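Local coordinates for putative O-acetylhomoserine (Thiol)-lyase (Campylobacter jejuni, PDB 4OC9) that probably catalyses the pyridoxal-phosphate-dependent replacement of the acetoxy group of O-acetylhomoserine by a thiol or sulfide, at the interface of chains A and B and the interface of chains A and C. Numbering follows the deposited sequence. Chains: chain A/B/C, Putative O-acetylhomoserine (Thiol)-lyase.

Two faces of chain A, each turned to a different neighbour, show how the deposited assembly of four copies, probably the working tetramer of this family, is built. Contact 1 joins chain A to chain B and contact 2 joins it to chain C; the centres of their C-alpha atoms are about 17 Å apart. They have no residue in common, yet both draw on the stretch from A:Leu362 through A:Asn368 to A:Lys373. Contact 1 rests on a nearly straight histidine–carboxylate hydrogen bond, whereas contact 2 relies on hydroxyls and bridging water beside the cofactor lysine. Each interface is two-fold symmetric, so both patches recur with chains exchanged.

Contact 1: the interface of chains A and B. Residues chain A 362, 373, 408-409; chain B 8, 11-12.
B:His12 reaches into chain A and is gripped at its edge and on one face. Its NE2 gives a nearly straight hydrogen bond to the carboxylate OE2 of A:Glu409, 2.7 Å long and 172° at the hydrogen. The acceptor lies almost in the ring plane and receives the bond on its anti lone pair, away from OE1. A bend at chi2 (82°) folds the glutamate so that its carboxylate lies nearly coplanar with the imidazole, while CG packs at the ring edge, 3.7 Å from B:His12 CD2. Across one ring face, A:Leu362 places its CD2 methyl 3.8 Å from the centroid of the B:His12 ring, a CH-pi contact that should limit tilting. The carboxylate would be expected to favour a proton on NE2. The CD1 methyl of B:Leu11 completes this close-fitting part, resting against the backbone joining A:Leu408 to A:Glu409, 3.6 Å from A:Glu409 N.

Packing is looser around the lysine. Bent at chi2 and chi3, A:Lys373 offers chain B its aliphatic stem: CG lies 3.7 Å from the backbone O of B:Leu11, and CD 4.1 Å from B:Leu11 CD2. At another margin, B:Thr8 OG1 touches A:Glu409 CB at 3.7 Å. The site pins the N-terminal segment of one subunit to the C-terminal part of another, and so probably helps hold the tetramer together.

Contact 2: the interface of chains A and C. Residues chain A 205, 212-215, 368; chain C 31-32, 54-55.
Loops meet on both sides: from chain A, the segment around A:Ser205, the turn A:Gly212 to A:Leu215 that leads into strand 217-221, and the loop bearing A:Asn368; from chain C, the loops holding C:Thr31–C:Ala32 and C:Tyr54–C:Ser55. C:Thr31 is the main intruder. Its backbone N donates to the carbonyl O of A:Gly212 at 2.9 Å. The hydroxyl OG1, set between the backbone N and the carbonyl carbon (chi1 53°), adds a weak bond to the same oxygen, which also meets water 1. That water in turn bonds to C:Ala32 N, tying the next residue of chain C to the same carbonyl.

A second water gathers hydroxyls, an amide oxygen and a backbone carbonyl. Water 2 lies 2.8 Å from C:Thr31 OG1 and also bonds to A:Asn368 OD1 and to both OG and the backbone O of A:Ser205, linking chain A groups to the C:Thr31 hydroxyl, with a weak contact to C:Tyr54 OH. The other arm of the amide, A:Asn368 ND2, approaches C:Thr31 OG1 to 3.5 Å, a contact rather than a bond. A:Ser205 holds OG anti to its backbone N (chi1 -177°), and from there donates to the phenol OH of C:Tyr54 at 3.0 Å, a tip-to-tip meeting of two hydroxyls.

Carbon contacts flank these bonds. The CD1 methyl of A:Leu215 sits off one face of the C:Tyr54 ring, past its rim by the hydroxyl, 3.5 Å from OH. The C:Thr31 CG2 methyl turns towards the backbone of A:Leu215, 3.7 Å from its N. At the base of its side chain, A:Asn368 CB meets C:Ala32 CB at 3.6 Å.

A:Ser205 follows strand 199-203 and directly precedes A:Lys206, the lysine that carries the pyridoxal phosphate. C:Tyr54 and C:Ser55 begin the family's Tyr-X-Arg phosphate-binding motif, so chain C probably completes chain A's active site across a catalytic-dimer interface, beside the lysine-bearing connection between strands 199-203 and 217-221.

Contact 1: the interface of chains A and B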
loop_
_atom_site.group_PDB
_atom_site.type_symbol
_atom_site.label_atom_id
_atom_site.label_comp_id
_atom_site.label_asym_id
_atom_site.label_seq_id
_atom_site.Cartn_x
_atom_site.Cartn_y
_atom_site.Cartn_z
ATOM N N LEU A 362 6.663 20.246 19.818
ATOM C CA LEU A 362 7.258 19.658 18.615
ATOM C C LEU A 362 7.777 18.266 18.935
ATOM O O LEU A 362 7.657 17.354 18.127
ATOM C CB LEU A 362 8.353 20.502 18.012
ATOM C CG LEU A 362 7.902 21.829 17.455
ATOM C CD1 LEU A 362 9.109 22.548 16.904
ATOM C CD2 LEU A 362 6.858 21.621 16.382
ATOM N N LYS A 373 9.979 13.216 12.740
ATOM C CA LYS A 373 9.430 14.122 13.742
ATOM C C LYS A 373 10.158 13.805 15.045
ATOM O O LYS A 373 10.336 12.634 15.394
ATOM C CB LYS A 373 7.913 13.982 13.985
ATOM C CG LYS A 373 6.982 14.503 12.891
ATOM C CD LYS A 373 6.986 13.709 11.608
ATOM C CE LYS A 373 6.314 12.362 11.776
ATOM N NZ LYS A 373 6.399 11.572 10.512
ATOM N N LEU A 408 14.059 15.918 11.991
ATOM C CA LEU A 408 14.562 16.725 10.902
ATOM C C LEU A 408 14.029 18.144 10.911
ATOM O O LEU A 408 14.261 18.888 9.954
ATOM C CB LEU A 408 14.178 16.089 9.568
ATOM C CG LEU A 408 14.650 14.661 9.340
ATOM C CD1 LEU A 408 14.133 14.185 7.998
ATOM C CD2 LEU A 408 16.171 14.556 9.407
ATOM N N GLU A 409 13.332 18.540 11.985
ATOM C CA GLU A 409 12.797 19.919 12.050
ATOM C C GLU A 409 13.922 20.952 12.148
ATOM O O GLU A 409 15.106 20.609 12.294
ATOM C CB GLU A 409 11.889 20.175 13.258
ATOM C CG GLU A 409 10.682 19.263 13.521
ATOM C CD GLU A 409 10.979 17.945 14.231
ATOM O OE1 GLU A 409 12.148 17.571 14.427
ATOM O OE2 GLU A 409 10.019 17.322 14.664
ATOM N N THR B 8 10.197 22.885 9.354
ATOM C CA THR B 8 9.315 22.438 10.430
ATOM C C THR B 8 7.879 22.254 9.964
ATOM O O THR B 8 7.206 21.305 10.387
ATOM C CB THR B 8 9.370 23.412 11.641
ATOM O OG1 THR B 8 10.728 23.538 12.118
ATOM C CG2 THR B 8 8.474 22.937 12.759
ATOM N N LEU B 11 6.767 19.074 8.321
ATOM C CA LEU B 11 6.668 17.963 9.276
ATOM C C LEU B 11 5.539 18.019 10.302
ATOM O O LEU B 11 5.120 16.980 10.853
ATOM C CB LEU B 11 8.008 17.929 10.052
ATOM C CG LEU B 11 9.218 17.499 9.236
ATOM C CD1 LEU B 11 10.538 17.922 9.833
ATOM C CD2 LEU B 11 9.164 15.988 9.035
ATOM N N HIS B 12 5.117 19.239 10.617
ATOM C CA HIS B 12 4.065 19.483 11.589
ATOM C C HIS B 12 3.040 20.463 11.042
ATOM O O HIS B 12 3.412 21.450 10.435
ATOM C CB HIS B 12 4.660 20.116 12.842
ATOM C CG HIS B 12 5.680 19.280 13.517
ATOM N ND1 HIS B 12 5.372 18.432 14.558
ATOM C CD2 HIS B 12 7.019 19.204 13.351
ATOM C CE1 HIS B 12 6.471 17.841 14.988
ATOM N NE2 HIS B 12 7.483 18.290 14.271
#

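Contact 2: the interface of chains A and C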
loop_
_atom_site.group_PDB
_atom_site.type_symbol
_atom_site.label_atom_id
_atom_site.label_comp_id
_atom_site.label_asym_id
_atom_site.label_seq_id
_atom_site.Cartn_x
_atom_site.Cartn_y
_atom_site.Cartn_z
ATOM N N SER A 205 12.927 -0.379 11.338
ATOM C CA SER A 205 11.790 0.379 11.813
ATOM C C SER A 205 12.177 1.804 12.255
ATOM O O SER A 205 11.397 2.756 12.134
ATOM C CB SER A 205 11.179 -0.444 12.951
ATOM O OG SER A 205 10.015 0.140 13.474
ATOM N N GLY A 212 8.706 6.705 10.883
ATOM C CA GLY A 212 7.752 6.018 11.740
ATOM C C GLY A 212 6.602 5.341 11.017
ATOM O O GLY A 212 5.519 5.206 11.576
ATOM N N THR A 213 6.862 4.852 9.809
ATOM C CA THR A 213 5.835 4.211 9.020
ATOM C C THR A 213 5.981 2.744 8.655
ATOM O O THR A 213 5.031 2.134 8.219
ATOM C CB THR A 213 5.692 4.962 7.696
ATOM O OG1 THR A 213 6.957 4.972 7.022
ATOM C CG2 THR A 213 5.265 6.369 7.959
ATOM N N ALA A 214 7.131 2.142 8.834
ATOM C CA ALA A 214 7.236 0.740 8.474
ATOM C C ALA A 214 8.090 -0.048 9.449
ATOM O O ALA A 214 9.307 0.149 9.548
ATOM C CB ALA A 214 7.802 0.599 7.098
ATOM N N LEU A 215 7.426 -0.962 10.136
ATOM C CA LEU A 215 8.055 -1.810 11.110
ATOM C C LEU A 215 8.848 -2.837 10.287
ATOM O O LEU A 215 8.384 -3.305 9.265
ATOM C CB LEU A 215 6.989 -2.525 11.929
ATOM C CG LEU A 215 7.484 -3.295 13.131
ATOM C CD1 LEU A 215 8.065 -2.292 14.109
ATOM C CD2 LEU A 215 6.382 -4.068 13.786
ATOM N N ASN A 368 9.321 5.578 20.327
ATOM C CA ASN A 368 9.924 5.185 19.068
ATOM C C ASN A 368 11.144 6.053 18.869
ATOM O O ASN A 368 11.410 6.922 19.697
ATOM C CB ASN A 368 8.972 5.481 17.915
ATOM C CG ASN A 368 9.533 5.026 16.571
ATOM O OD1 ASN A 368 10.354 4.091 16.528
ATOM N ND2 ASN A 368 9.134 5.680 15.491
ATOM N N THR C 31 4.041 3.276 13.139
ATOM C CA THR C 31 4.632 2.455 14.198
ATOM C C THR C 31 4.422 2.967 15.586
ATOM O O THR C 31 4.362 2.163 16.518
ATOM C CB THR C 31 6.149 2.284 14.018
ATOM O OG1 THR C 31 6.780 3.568 13.888
ATOM C CG2 THR C 31 6.434 1.507 12.760
ATOM N N ALA C 32 4.281 4.291 15.738
ATOM C CA ALA C 32 4.117 4.860 17.085
ATOM C C ALA C 32 2.933 5.770 17.241
ATOM O O ALA C 32 2.375 6.260 16.280
ATOM C CB ALA C 32 5.391 5.555 17.522
ATOM N N TYR C 54 2.855 0.808 20.527
ATOM C CA TYR C 54 3.806 0.621 19.449
ATOM C C TYR C 54 3.289 -0.514 18.597
ATOM O O TYR C 54 2.888 -1.560 19.125
ATOM C CB TYR C 54 5.161 0.289 20.047
ATOM C CG TYR C 54 6.279 0.181 19.039
ATOM C CD1 TYR C 54 6.796 1.337 18.425
ATOM C CD2 TYR C 54 6.901 -1.026 18.787
ATOM C CE1 TYR C 54 7.850 1.273 17.535
ATOM C CE2 TYR C 54 7.945 -1.102 17.887
ATOM C CZ TYR C 54 8.424 0.056 17.275
ATOM O OH TYR C 54 9.478 -0.032 16.390
ATOM N N SER C 55 3.334 -0.307 17.279
ATOM C CA SER C 55 2.811 -1.285 16.297
ATOM C C SER C 55 3.350 -2.698 16.329
ATOM O O SER C 55 2.702 -3.598 15.794
ATOM C CB SER C 55 2.772 -0.721 14.877
ATOM O OG SER C 55 1.871 0.353 14.857
HETATM O O HOH W 1 4.679 6.496 13.915
HETATM O O HOH W 2 9.440 2.748 14.274
#